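Protelomerase (Agrobacterium tumefaciens, PDB 4F43) generates and protects the hairpin ends of the bacterium's linear chromosome, probably by breaking and rejoining DNA. Local coordinates at residues D133-S138 with S206-A211; T160-S165 with A211-L216; V271-F276 with N284-A289; S165-G170 with K175-F180; A38-M43 with E81-D86. The protein carries 1 engineered substitution. One frame throughout, in Å; residues are numbered along the deposited sequence.

Contact 1: D133-S138 with S206-A211; sequences DCLKSS and SETVLA
L135 reaches across to helix 206-217 with a single methyl, CD2, which lodges against two neighbouring residues of that helix. Its nearer partner is T208, whose CG2 lies 3.7 Å from L135 CD2; V209 follows, its CG2 3.9 Å from the same methyl. The touch is purely apolar, made by branch ends and not by whole side chains lying alongside one another. In T208 the methyl stands anti to the backbone N, and this turns CG2 to L135 while OG1 takes the place beside the N. V209 points its CB away from the partner segment, yet its CG2 branch still meets L135 CD2. K136 adds a looser flank: its aliphatic CE passes 4.4 Å from T208 CG2, so the lysine contributes methylene and not charge to this side of the contact. What presents the leucine is the end of helix 124-134, where a type I beta turn runs from C134 to S137. K136 N bonds to D133 O, and S137 N to C134 O at 3.2 Å; the turn directs L135 toward the helix, while K136 reaches it with the outer part of its side chain. CA of L135 and CA of V209 are 7.0 Å apart. L135 and V209 both also rest on L147 of helix 140-151 and on T204, and V209 packs on I178 of strand 177-180, so the contact also touches helix 140-151 and one strand of the antiparallel sheet.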
# COMPACT_ATOMS: atom_id res chain seq x y z
N ASP A 133 20.66 10.83 -0.63
CA ASP A 133 20.81 12.28 -0.71
C ASP A 133 19.53 12.98 -0.31
O ASP A 133 19.56 14.07 0.27
CB ASP A 133 21.23 12.69 -2.12
CG ASP A 133 22.62 12.19 -2.48
OD1 ASP A 133 23.47 12.10 -1.58
OD2 ASP A 133 22.85 11.88 -3.67
N CYS A 134 18.39 12.36 -0.62
CA CYS A 134 17.09 12.89 -0.23
C CYS A 134 16.94 12.83 1.28
O CYS A 134 16.16 13.59 1.86
CB CYS A 134 15.96 12.11 -0.91
SG CYS A 134 15.78 12.43 -2.68
N LEU A 135 17.68 11.93 1.91
CA LEU A 135 17.66 11.80 3.36
C LEU A 135 18.18 13.06 4.07
O LEU A 135 17.87 13.29 5.24
CB LEU A 135 18.49 10.59 3.80
CG LEU A 135 17.78 9.54 4.65
CD1 LEU A 135 16.58 8.99 3.92
CD2 LEU A 135 18.74 8.42 5.03
N LYS A 136 18.96 13.86 3.35
CA LYS A 136 19.56 15.06 3.93
C LYS A 136 18.90 16.34 3.43
O LYS A 136 19.36 17.44 3.73
CB LYS A 136 21.06 15.09 3.62
CG LYS A 136 21.83 13.93 4.25
CD LYS A 136 23.06 13.57 3.44
CE LYS A 136 23.75 12.35 4.02
NZ LYS A 136 24.84 11.86 3.14
N SER A 137 17.81 16.20 2.68
CA SER A 137 17.07 17.36 2.19
C SER A 137 16.25 17.99 3.30
O SER A 137 16.08 17.40 4.37
CB SER A 137 16.16 16.95 1.03
OG SER A 137 15.45 18.07 0.52
N SER A 138 15.74 19.19 3.06
CA SER A 138 14.93 19.90 4.04
C SER A 138 13.45 19.85 3.67
O SER A 138 12.59 20.25 4.45
CB SER A 138 15.39 21.35 4.19
OG SER A 138 15.24 22.05 2.97
N SER A 206 22.19 3.62 10.36
CA SER A 206 20.96 3.85 11.12
C SER A 206 20.80 5.27 11.66
O SER A 206 19.69 5.78 11.76
CB SER A 206 20.84 2.84 12.26
OG SER A 206 22.01 2.84 13.07
N GLU A 207 21.92 5.90 12.01
CA GLU A 207 21.90 7.25 12.56
C GLU A 207 21.34 8.26 11.55
O GLU A 207 20.60 9.17 11.91
CB GLU A 207 23.30 7.68 13.00
CG GLU A 207 23.93 6.78 14.06
CD GLU A 207 24.63 5.57 13.48
OE1 GLU A 207 25.03 5.63 12.30
OE2 GLU A 207 24.77 4.56 14.20
N THR A 208 21.70 8.07 10.29
CA THR A 208 21.25 8.95 9.22
C THR A 208 19.74 8.83 9.01
O THR A 208 19.03 9.84 8.92
CB THR A 208 21.97 8.65 7.90
OG1 THR A 208 23.39 8.60 8.13
CG2 THR A 208 21.67 9.72 6.86
N VAL A 209 19.25 7.60 8.93
CA VAL A 209 17.82 7.34 8.77
C VAL A 209 17.03 7.88 9.95
O VAL A 209 16.01 8.55 9.77
CB VAL A 209 17.54 5.83 8.62
CG1 VAL A 209 16.04 5.56 8.66
CG2 VAL A 209 18.14 5.30 7.34
N LEU A 210 17.52 7.61 11.16
CA LEU A 210 16.87 8.09 12.38
C LEU A 210 16.81 9.61 12.42
O LEU A 210 15.80 10.19 12.82
CB LEU A 210 17.61 7.55 13.61
CG LEU A 210 17.06 6.27 14.24
CD1 LEU A 210 16.79 5.21 13.18
CD2 LEU A 210 18.02 5.73 15.29
N ALA A 211 17.90 10.25 12.00
CA ALA A 211 17.95 11.70 11.96
C ALA A 211 16.94 12.26 10.95
O ALA A 211 16.17 13.17 11.27
CB ALA A 211 19.36 12.17 11.61

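Contact 2: T160-S165 with A211-L216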
# COMPACT_ATOMS: atom_id res chain seq x y z
N THR A 160 2.70 8.59 7.26
CA THR A 160 1.60 8.74 8.21
C THR A 160 1.77 8.06 9.57
O THR A 160 1.29 8.59 10.58
CB THR A 160 0.25 8.30 7.60
OG1 THR A 160 0.25 6.89 7.39
CG2 THR A 160 0.01 9.01 6.27
N GLN A 161 2.42 6.91 9.62
CA GLN A 161 2.39 6.12 10.86
C GLN A 161 3.61 5.24 11.14
O GLN A 161 3.48 4.17 11.73
CB GLN A 161 1.12 5.26 10.88
CG GLN A 161 0.96 4.36 9.66
CD GLN A 161 -0.36 3.61 9.65
OE1 GLN A 161 -1.29 3.97 10.37
NE2 GLN A 161 -0.44 2.57 8.84
N ALA A 162 4.79 5.68 10.72
CA ALA A 162 6.01 4.94 11.01
C ALA A 162 6.62 5.36 12.34
O ALA A 162 6.56 6.53 12.72
CB ALA A 162 7.02 5.11 9.88
N GLU A 163 7.21 4.40 13.04
CA GLU A 163 7.91 4.68 14.30
C GLU A 163 9.25 3.97 14.32
O GLU A 163 9.39 2.88 14.86
CB GLU A 163 7.08 4.22 15.50
CG GLU A 163 5.69 4.83 15.58
CD GLU A 163 4.79 4.09 16.56
OE1 GLU A 163 3.57 4.36 16.57
OE2 GLU A 163 5.31 3.24 17.31
N PHE A 164 10.26 4.61 13.72
CA PHE A 164 11.59 4.02 13.66
C PHE A 164 12.37 4.28 14.95
O PHE A 164 12.41 5.40 15.45
CB PHE A 164 12.36 4.56 12.45
CG PHE A 164 11.64 4.38 11.15
CD1 PHE A 164 11.39 3.11 10.65
CD2 PHE A 164 11.22 5.48 10.42
CE1 PHE A 164 10.73 2.95 9.45
CE2 PHE A 164 10.56 5.32 9.22
CZ PHE A 164 10.31 4.05 8.73
N SER A 165 12.99 3.23 15.48
CA SER A 165 13.72 3.31 16.74
C SER A 165 15.01 2.49 16.66
O SER A 165 15.09 1.53 15.90
CB SER A 165 12.83 2.84 17.89
OG SER A 165 12.24 1.59 17.61
N ALA A 211 17.90 10.25 12.00
CA ALA A 211 17.95 11.70 11.96
C ALA A 211 16.94 12.26 10.95
O ALA A 211 16.17 13.17 11.27
CB ALA A 211 19.36 12.17 11.61
N ALA A 212 16.95 11.70 9.75
CA ALA A 212 16.05 12.15 8.68
C ALA A 212 14.59 11.98 9.07
O ALA A 212 13.75 12.81 8.74
CB ALA A 212 16.35 11.41 7.39
N TYR A 213 14.30 10.88 9.76
CA TYR A 213 12.94 10.62 10.24
C TYR A 213 12.55 11.59 11.34
O TYR A 213 11.43 12.11 11.36
CB TYR A 213 12.83 9.18 10.74
CG TYR A 213 11.57 8.90 11.53
CD1 TYR A 213 10.35 8.75 10.90
CD2 TYR A 213 11.61 8.79 12.92
CE1 TYR A 213 9.20 8.50 11.62
CE2 TYR A 213 10.47 8.54 13.65
CZ TYR A 213 9.26 8.40 13.00
OH TYR A 213 8.12 8.15 13.72
N LYS A 214 13.49 11.85 12.25
CA LYS A 214 13.25 12.77 13.35
C LYS A 214 12.98 14.18 12.82
O LYS A 214 12.21 14.94 13.40
CB LYS A 214 14.44 12.79 14.31
CG LYS A 214 14.10 13.30 15.70
CD LYS A 214 13.02 12.44 16.34
CE LYS A 214 12.64 12.96 17.72
NZ LYS A 214 11.56 12.14 18.34
N ARG A 215 13.63 14.52 11.71
CA ARG A 215 13.38 15.79 11.05
C ARG A 215 12.04 15.78 10.32
O ARG A 215 11.31 16.77 10.32
CB ARG A 215 14.50 16.10 10.05
CG ARG A 215 15.85 16.38 10.69
CD ARG A 215 16.94 16.45 9.64
NE ARG A 215 16.65 17.44 8.62
CZ ARG A 215 17.06 17.36 7.36
NH1 ARG A 215 17.78 16.32 6.96
NH2 ARG A 215 16.75 18.31 6.49
N LEU A 216 11.72 14.64 9.71
CA LEU A 216 10.48 14.46 8.97
C LEU A 216 9.26 14.66 9.87
O LEU A 216 8.30 15.33 9.48
CB LEU A 216 10.42 13.07 8.35
CG LEU A 216 9.07 12.62 7.79
CD1 LEU A 216 8.78 13.27 6.45
CD2 LEU A 216 9.00 11.10 7.69
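Y213 lies across the loop 162-164, and its side chain can be followed outward from helix 206-217. CB stands 4.0 Å from F164 CD2. With CG anti to the backbone N (chi1 167°), the ring leaves the helix toward the loop and brings one face over the edge of F164. CG and CD1 take the closest ring contact: Y213 CD1 is 3.4 Å from F164 CD2, which sits above the tyrosine plane, offset toward the rim. The result is a T-shaped (edge-to-face) pair, planes at 80° and ring centroids of F164 and Y213 5.0 Å apart, with F164 giving the edge. Farther out, Y213 CE1 lies 3.5 Å from A162 O and only loosely by the A162 methyl. At the tip, OH donates to the backbone carbonyl of A162; the modelled 2.5 Å from Y213 OH to A162 O is very short, and its exact length is doubtful. The OH also passes near CA of E163. F164 continues inward to L147 and T151 of helix 140-151 and to I178, joining the helix to the sheet. Within the telomere resolvase catalytic domain, this T-shaped pair joins helix 206-217 to the loop that leads into strand 165-169.

Contact 3: V271-F276 with N284-A289; sequences VAYHNF and NSYFAA
Y273 and Y286 sit where helix 263-276 and helix 283-291 come nearest, their CA atoms 7.1 Å apart. These are two consecutive helices of the telomere resolvase catalytic domain, joined by a short linker, with short-segment axes 10.5 Å apart at closest approach and N-to-C directions 114° apart, well away from antiparallel. Y286 fills the gap between them. Its CG is anti to the backbone N (chi1 -170°), which sends the ring across to the backbone of the other helix: CE2 of Y286 comes within 3.6 Å of Y273 CA, and CD2 of Y286 within 3.8 Å of Y273 CD1. The second of these approaches meets the Y273 ring at its edge, in plane. F287, one residue on, brings its own ring edge to the Y273 side chain, F287 CE1 lying 3.9 Å from Y273 CB, so the tyrosine is flanked by two successive aromatics of the partner. F287 also packs back on A269 and E270 of helix 263-276, and on S301 and M305. P201 of strand 198-201 touches both A272 and Y286, bringing the edge of the sheet to the same place. At its tip Y286 reaches the last turn of helix 263-276, where its OH lies 3.3 Å from F276 CB.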
# COMPACT_ATOMS: atom_id res chain seq x y z
N VAL A 271 17.89 -5.73 -2.85
CA VAL A 271 19.20 -5.30 -2.38
C VAL A 271 19.52 -5.82 -0.98
O VAL A 271 20.61 -6.35 -0.74
CB VAL A 271 19.35 -3.77 -2.42
CG1 VAL A 271 20.64 -3.33 -1.73
CG2 VAL A 271 19.31 -3.26 -3.85
N ALA A 272 18.57 -5.68 -0.05
CA ALA A 272 18.81 -6.13 1.31
C ALA A 272 18.94 -7.65 1.39
O ALA A 272 19.62 -8.17 2.27
CB ALA A 272 17.72 -5.63 2.24
N TYR A 273 18.28 -8.35 0.47
CA TYR A 273 18.52 -9.79 0.36
C TYR A 273 19.92 -10.03 -0.19
O TYR A 273 20.62 -10.94 0.25
CB TYR A 273 17.49 -10.46 -0.56
CG TYR A 273 17.80 -11.91 -0.82
CD1 TYR A 273 17.44 -12.90 0.08
CD2 TYR A 273 18.48 -12.30 -1.98
CE1 TYR A 273 17.73 -14.23 -0.16
CE2 TYR A 273 18.77 -13.62 -2.23
CZ TYR A 273 18.40 -14.59 -1.31
OH TYR A 273 18.69 -15.91 -1.56
N HIS A 274 20.32 -9.20 -1.15
CA HIS A 274 21.63 -9.34 -1.78
C HIS A 274 22.77 -9.09 -0.80
O HIS A 274 23.88 -9.58 -1.00
CB HIS A 274 21.73 -8.38 -2.97
CG HIS A 274 22.97 -8.57 -3.79
ND1 HIS A 274 24.18 -7.99 -3.46
CD2 HIS A 274 23.19 -9.26 -4.93
CE1 HIS A 274 25.09 -8.32 -4.36
NE2 HIS A 274 24.51 -9.09 -5.27
N ASN A 275 22.50 -8.32 0.25
CA ASN A 275 23.55 -7.94 1.19
C ASN A 275 23.51 -8.64 2.56
O ASN A 275 24.55 -9.04 3.08
CB ASN A 275 23.56 -6.42 1.40
CG ASN A 275 24.09 -5.67 0.19
OD1 ASN A 275 23.98 -6.14 -0.94
ND2 ASN A 275 24.66 -4.50 0.43
N PHE A 276 22.32 -8.79 3.13
CA PHE A 276 22.22 -9.20 4.53
C PHE A 276 21.69 -10.61 4.77
O PHE A 276 21.72 -11.10 5.90
CB PHE A 276 21.36 -8.20 5.31
CG PHE A 276 21.81 -6.77 5.18
CD1 PHE A 276 22.82 -6.28 5.99
CD2 PHE A 276 21.23 -5.93 4.25
CE1 PHE A 276 23.25 -4.97 5.87
CE2 PHE A 276 21.65 -4.62 4.13
CZ PHE A 276 22.66 -4.14 4.94
N ASN A 284 12.05 -16.17 -0.33
CA ASN A 284 10.68 -15.94 0.10
C ASN A 284 10.59 -15.69 1.61
O ASN A 284 9.84 -14.83 2.07
CB ASN A 284 9.78 -17.12 -0.29
CG ASN A 284 9.83 -17.43 -1.77
OD1 ASN A 284 10.55 -18.33 -2.20
ND2 ASN A 284 9.07 -16.68 -2.56
N SER A 285 11.37 -16.45 2.36
CA SER A 285 11.36 -16.35 3.82
C SER A 285 11.91 -15.00 4.28
O SER A 285 11.32 -14.35 5.14
CB SER A 285 12.16 -17.49 4.44
OG SER A 285 11.99 -17.51 5.85
N TYR A 286 13.04 -14.60 3.70
CA TYR A 286 13.67 -13.33 4.06
C TYR A 286 12.77 -12.17 3.66
O TYR A 286 12.62 -11.21 4.42
CB TYR A 286 15.04 -13.21 3.39
CG TYR A 286 15.85 -12.04 3.89
CD1 TYR A 286 16.36 -12.03 5.18
CD2 TYR A 286 16.10 -10.94 3.07
CE1 TYR A 286 17.10 -10.96 5.64
CE2 TYR A 286 16.85 -9.87 3.53
CZ TYR A 286 17.34 -9.88 4.82
OH TYR A 286 18.08 -8.82 5.28
N PHE A 287 12.18 -12.27 2.48
CA PHE A 287 11.23 -11.26 2.01
C PHE A 287 10.07 -11.12 2.98
O PHE A 287 9.73 -10.02 3.40
CB PHE A 287 10.71 -11.63 0.62
CG PHE A 287 11.56 -11.10 -0.50
CD1 PHE A 287 12.94 -11.19 -0.45
CD2 PHE A 287 10.98 -10.53 -1.62
CE1 PHE A 287 13.72 -10.71 -1.48
CE2 PHE A 287 11.75 -10.05 -2.65
CZ PHE A 287 13.13 -10.14 -2.58
N ALA A 288 9.47 -12.25 3.35
CA ALA A 288 8.35 -12.26 4.29
C ALA A 288 8.76 -11.69 5.65
O ALA A 288 7.96 -11.05 6.33
CB ALA A 288 7.80 -13.66 4.45
N ALA A 289 10.01 -11.92 6.03
CA ALA A 289 10.51 -11.46 7.32
C ALA A 289 10.71 -9.95 7.36
O ALA A 289 10.28 -9.29 8.31
CB ALA A 289 11.82 -12.17 7.66

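Contact 4: S165-G170 with K175-F180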
# COMPACT_ATOMS: atom_id res chain seq x y z
N SER A 165 12.99 3.23 15.48
CA SER A 165 13.72 3.31 16.74
C SER A 165 15.01 2.49 16.66
O SER A 165 15.09 1.53 15.90
CB SER A 165 12.83 2.84 17.89
OG SER A 165 12.24 1.59 17.61
N PRO A 166 16.03 2.88 17.45
CA PRO A 166 17.34 2.22 17.40
C PRO A 166 17.29 0.73 17.76
O PRO A 166 16.66 0.34 18.74
CB PRO A 166 18.16 2.98 18.45
CG PRO A 166 17.15 3.63 19.34
CD PRO A 166 16.01 3.98 18.43
N ALA A 167 17.97 -0.08 16.95
CA ALA A 167 18.04 -1.52 17.18
C ALA A 167 19.39 -1.90 17.77
O ALA A 167 20.43 -1.59 17.20
CB ALA A 167 17.79 -2.27 15.88
N PRO A 168 19.38 -2.59 18.92
CA PRO A 168 20.60 -2.98 19.63
C PRO A 168 21.34 -4.14 18.97
O PRO A 168 20.72 -5.11 18.56
CB PRO A 168 20.07 -3.43 21.01
CG PRO A 168 18.67 -2.90 21.09
CD PRO A 168 18.16 -2.91 19.69
N TYR A 169 22.66 -4.01 18.88
CA TYR A 169 23.51 -5.11 18.45
C TYR A 169 24.28 -5.60 19.67
O TYR A 169 25.41 -5.18 19.91
CB TYR A 169 24.49 -4.66 17.37
CG TYR A 169 25.23 -5.79 16.68
CD1 TYR A 169 26.35 -6.37 17.27
CD2 TYR A 169 24.82 -6.27 15.44
CE1 TYR A 169 27.03 -7.40 16.64
CE2 TYR A 169 25.50 -7.30 14.81
CZ TYR A 169 26.60 -7.86 15.42
OH TYR A 169 27.27 -8.88 14.79
N GLY A 170 23.65 -6.47 20.46
CA GLY A 170 24.25 -6.93 21.70
C GLY A 170 24.19 -5.85 22.76
O GLY A 170 23.47 -5.98 23.75
N LYS A 175 24.35 -0.78 13.07
CA LYS A 175 24.69 0.15 12.00
C LYS A 175 23.78 -0.01 10.79
O LYS A 175 23.45 0.96 10.12
CB LYS A 175 26.15 -0.01 11.60
CG LYS A 175 26.64 1.02 10.60
CD LYS A 175 28.13 0.88 10.34
CE LYS A 175 28.62 1.98 9.42
NZ LYS A 175 30.09 1.90 9.19
N TRP A 176 23.36 -1.25 10.52
CA TRP A 176 22.58 -1.53 9.32
C TRP A 176 21.22 -2.18 9.60
O TRP A 176 20.78 -3.05 8.86
CB TRP A 176 23.39 -2.41 8.36
CG TRP A 176 24.68 -1.78 7.93
CD1 TRP A 176 25.89 -1.88 8.56
CD2 TRP A 176 24.89 -0.95 6.78
NE1 TRP A 176 26.84 -1.16 7.87
CE2 TRP A 176 26.25 -0.59 6.77
CE3 TRP A 176 24.06 -0.49 5.75
CZ2 TRP A 176 26.80 0.22 5.78
CZ3 TRP A 176 24.61 0.31 4.77
CH2 TRP A 176 25.97 0.66 4.79
N SER A 177 20.57 -1.74 10.67
CA SER A 177 19.21 -2.20 10.99
C SER A 177 18.54 -1.29 12.02
O SER A 177 19.19 -0.76 12.91
CB SER A 177 19.22 -3.64 11.49
OG SER A 177 19.61 -3.71 12.85
N ILE A 178 17.23 -1.13 11.88
CA ILE A 178 16.44 -0.34 12.82
C ILE A 178 15.17 -1.09 13.21
O ILE A 178 14.93 -2.21 12.75
CB ILE A 178 16.04 1.03 12.22
CG1 ILE A 178 15.13 0.84 11.01
CG2 ILE A 178 17.28 1.83 11.85
CD1 ILE A 178 14.73 2.13 10.34
N LEU A 179 14.34 -0.48 14.05
CA LEU A 179 13.06 -1.06 14.44
C LEU A 179 11.92 -0.31 13.75
O LEU A 179 12.09 0.84 13.34
CB LEU A 179 12.89 -1.03 15.96
CG LEU A 179 13.98 -1.70 16.78
CD1 LEU A 179 13.65 -1.63 18.27
CD2 LEU A 179 14.17 -3.15 16.35
N PHE A 180 10.77 -0.96 13.62
CA PHE A 180 9.66 -0.38 12.87
C PHE A 180 8.28 -0.67 13.48
O PHE A 180 8.05 -1.75 14.04
CB PHE A 180 9.71 -0.86 11.42
CG PHE A 180 8.46 -0.57 10.64
CD1 PHE A 180 8.14 0.73 10.27
CD2 PHE A 180 7.60 -1.60 10.28
CE1 PHE A 180 6.98 0.99 9.56
CE2 PHE A 180 6.45 -1.34 9.56
CZ PHE A 180 6.14 -0.04 9.20
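S165 and L179 are joined by two backbone bonds of unequal strength. L179 N donates to S165 O at 2.8 Å, with an N-H...O angle of 152°; the return bond from S165 N to L179 O is weak, at 3.3 Å. The short-segment N-to-C directions of the strands differ by 127°, and side chains add to the two bonds. L179 has the largest share of that packing. Its CB comes 3.2 Å from S165 OG, its CD1 3.6 Å from P166 O, and its CD2 3.8 Å from A167 CB, so one methyl reaches the P166 carbonyl and the other the alanine. With CG anti to its carbonyl carbon (chi1 -56°), L179 brings that CG within 3.5 Å of S165 O. A167 points its methyl toward strand 177-180, 3.6 Å from S177 O and also close to CA of I178. S177 OG bonds to S174 OG, while I178 leaves the contact to pack on S206, V209 and L210 of helix 206-217. Strand 165-169 also bonds through A167 to S174, and I178 bonds to I200, which places the two strands in the middle of a small four-stranded antiparallel sheet of order 2-1-3-4 in the telomere resolvase catalytic domain.

Contact 5: A38-M43 with E81-D86; sequences AAMNGM and EAFGDD
M40 bends so that both its sulfur and its terminal methyl approach the F83 ring. The chain is bent at its last torsion (chi3 57°), which curls CE back to the ring and leaves it 3.5 Å from F83 CE2. SD is 3.9 Å from that same ring atom, F83 CE2, while M40 CB meets the far end of the ring at 3.6 Å from F83 CZ. Three positions along one side chain thus border the CE2-CZ side of the phenylalanine. This is a Met-aromatic contact, with M40 SD 5.0 Å from the ring centroid of F83 and 57° off the ring normal, an oblique approach and not one squarely over a face. F83 is the residue where helix 65-82 gives way to loop; G84 after it has positive phi, and the chain turns off while the ring stays directed at the end of helix 28-40. On that side a type II beta turn from M40 to M43 closes the helix, with G42 in its third position. The two helix ends therefore meet in the N-terminal helical part of this construct. N41 adds a polar neighbour beside the ring, though the place of its ND2 is doubtful; its OD1 accepts a hydrogen bond from G6 N. I37 of helix 28-40 also touches F83, and the F83 ring meets that of H87 with planes at about 45°. M40 in turn touches H87 and L52 of helix 46-59.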
# COMPACT_ATOMS: atom_id res chain seq x y z
N ALA A 38 -29.66 5.22 1.99
CA ALA A 38 -30.92 5.91 2.25
C ALA A 38 -32.12 5.01 1.97
O ALA A 38 -33.04 4.92 2.79
CB ALA A 38 -31.01 7.18 1.42
N ALA A 39 -32.10 4.34 0.82
CA ALA A 39 -33.19 3.45 0.43
C ALA A 39 -33.24 2.21 1.32
O ALA A 39 -34.30 1.62 1.51
CB ALA A 39 -33.05 3.06 -1.03
N MET A 40 -32.09 1.82 1.86
CA MET A 40 -32.02 0.66 2.74
C MET A 40 -32.75 0.88 4.07
O MET A 40 -33.12 -0.08 4.75
CB MET A 40 -30.57 0.26 3.01
CG MET A 40 -29.87 -0.38 1.82
SD MET A 40 -28.25 -1.03 2.28
CE MET A 40 -28.71 -2.14 3.60
N ASN A 41 -32.95 2.14 4.43
CA ASN A 41 -33.59 2.48 5.70
C ASN A 41 -35.04 2.03 5.80
O ASN A 41 -35.90 2.51 5.06
CB ASN A 41 -33.49 3.98 5.97
CG ASN A 41 -32.11 4.40 6.44
OD1 ASN A 41 -31.89 4.62 7.63
ND2 ASN A 41 -31.18 4.52 5.50
N GLY A 42 -35.32 1.10 6.71
CA GLY A 42 -36.68 0.66 6.97
C GLY A 42 -37.04 -0.66 6.32
O GLY A 42 -38.11 -1.21 6.59
N MET A 43 -36.15 -1.17 5.47
CA MET A 43 -36.40 -2.43 4.78
C MET A 43 -36.36 -3.63 5.72
O MET A 43 -35.46 -3.75 6.55
CB MET A 43 -35.41 -2.64 3.64
CG MET A 43 -35.75 -1.88 2.37
SD MET A 43 -34.79 -2.44 0.96
CE MET A 43 -35.49 -1.44 -0.35
N GLU A 81 -20.76 0.37 8.14
CA GLU A 81 -20.72 1.60 8.91
C GLU A 81 -22.12 2.05 9.33
O GLU A 81 -22.33 2.48 10.46
CB GLU A 81 -20.03 2.71 8.11
CG GLU A 81 -19.91 4.03 8.86
CD GLU A 81 -19.34 5.14 8.01
OE1 GLU A 81 -18.96 6.19 8.57
OE2 GLU A 81 -19.26 4.96 6.77
N ALA A 82 -23.07 1.93 8.41
CA ALA A 82 -24.42 2.42 8.64
C ALA A 82 -25.25 1.52 9.56
O ALA A 82 -25.85 2.00 10.52
CB ALA A 82 -25.14 2.64 7.32
N PHE A 83 -25.27 0.23 9.26
CA PHE A 83 -26.14 -0.70 9.98
C PHE A 83 -25.36 -1.61 10.94
O PHE A 83 -25.61 -1.60 12.14
CB PHE A 83 -26.96 -1.53 9.00
CG PHE A 83 -27.75 -0.70 8.03
CD1 PHE A 83 -29.01 -0.23 8.36
CD2 PHE A 83 -27.22 -0.37 6.79
CE1 PHE A 83 -29.73 0.54 7.47
CE2 PHE A 83 -27.94 0.40 5.90
CZ PHE A 83 -29.20 0.86 6.24
N GLY A 84 -24.44 -2.39 10.39
CA GLY A 84 -23.63 -3.27 11.21
C GLY A 84 -23.15 -4.51 10.49
O GLY A 84 -23.33 -4.65 9.28
N ASP A 85 -22.53 -5.42 11.24
CA ASP A 85 -21.99 -6.65 10.68
C ASP A 85 -23.01 -7.79 10.73
O ASP A 85 -22.66 -8.95 10.54
CB ASP A 85 -20.73 -7.07 11.43
CG ASP A 85 -19.65 -6.00 11.41
OD1 ASP A 85 -19.48 -5.35 10.35
OD2 ASP A 85 -18.98 -5.81 12.44
N ASP A 86 -24.27 -7.45 10.98
CA ASP A 86 -25.31 -8.45 11.15
C ASP A 86 -26.40 -8.33 10.10
O ASP A 86 -27.33 -9.14 10.05
CB ASP A 86 -25.92 -8.34 12.54
CG ASP A 86 -24.90 -8.03 13.61
OD1 ASP A 86 -24.69 -6.84 13.91
OD2 ASP A 86 -24.30 -8.98 14.16

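In the fold
Contacts 1 to 4 belong to the telomere resolvase catalytic domain, whereas contact 5 stands alone, its centre about 41 to 49 Å from theirs, among the N-terminal helices. Contacts 1 and 2 use successive turns of helix 206-217 and share A211; contact 2 hands S165 on to contact 4, whose I178 packs against both F164 and L210. Contact 3 meets this group through F276 on W176. All of contacts 1 to 4 are partly buried, and contact 5 is buried. Their chemistry differs: one good and one weak backbone bond plus side-chain packing in contact 4, a tyrosine hydroxyl bond and T-shaped rings in contact 2, methyl packing in contact 1, aromatics in contact 3, sulfur and ring in contact 5.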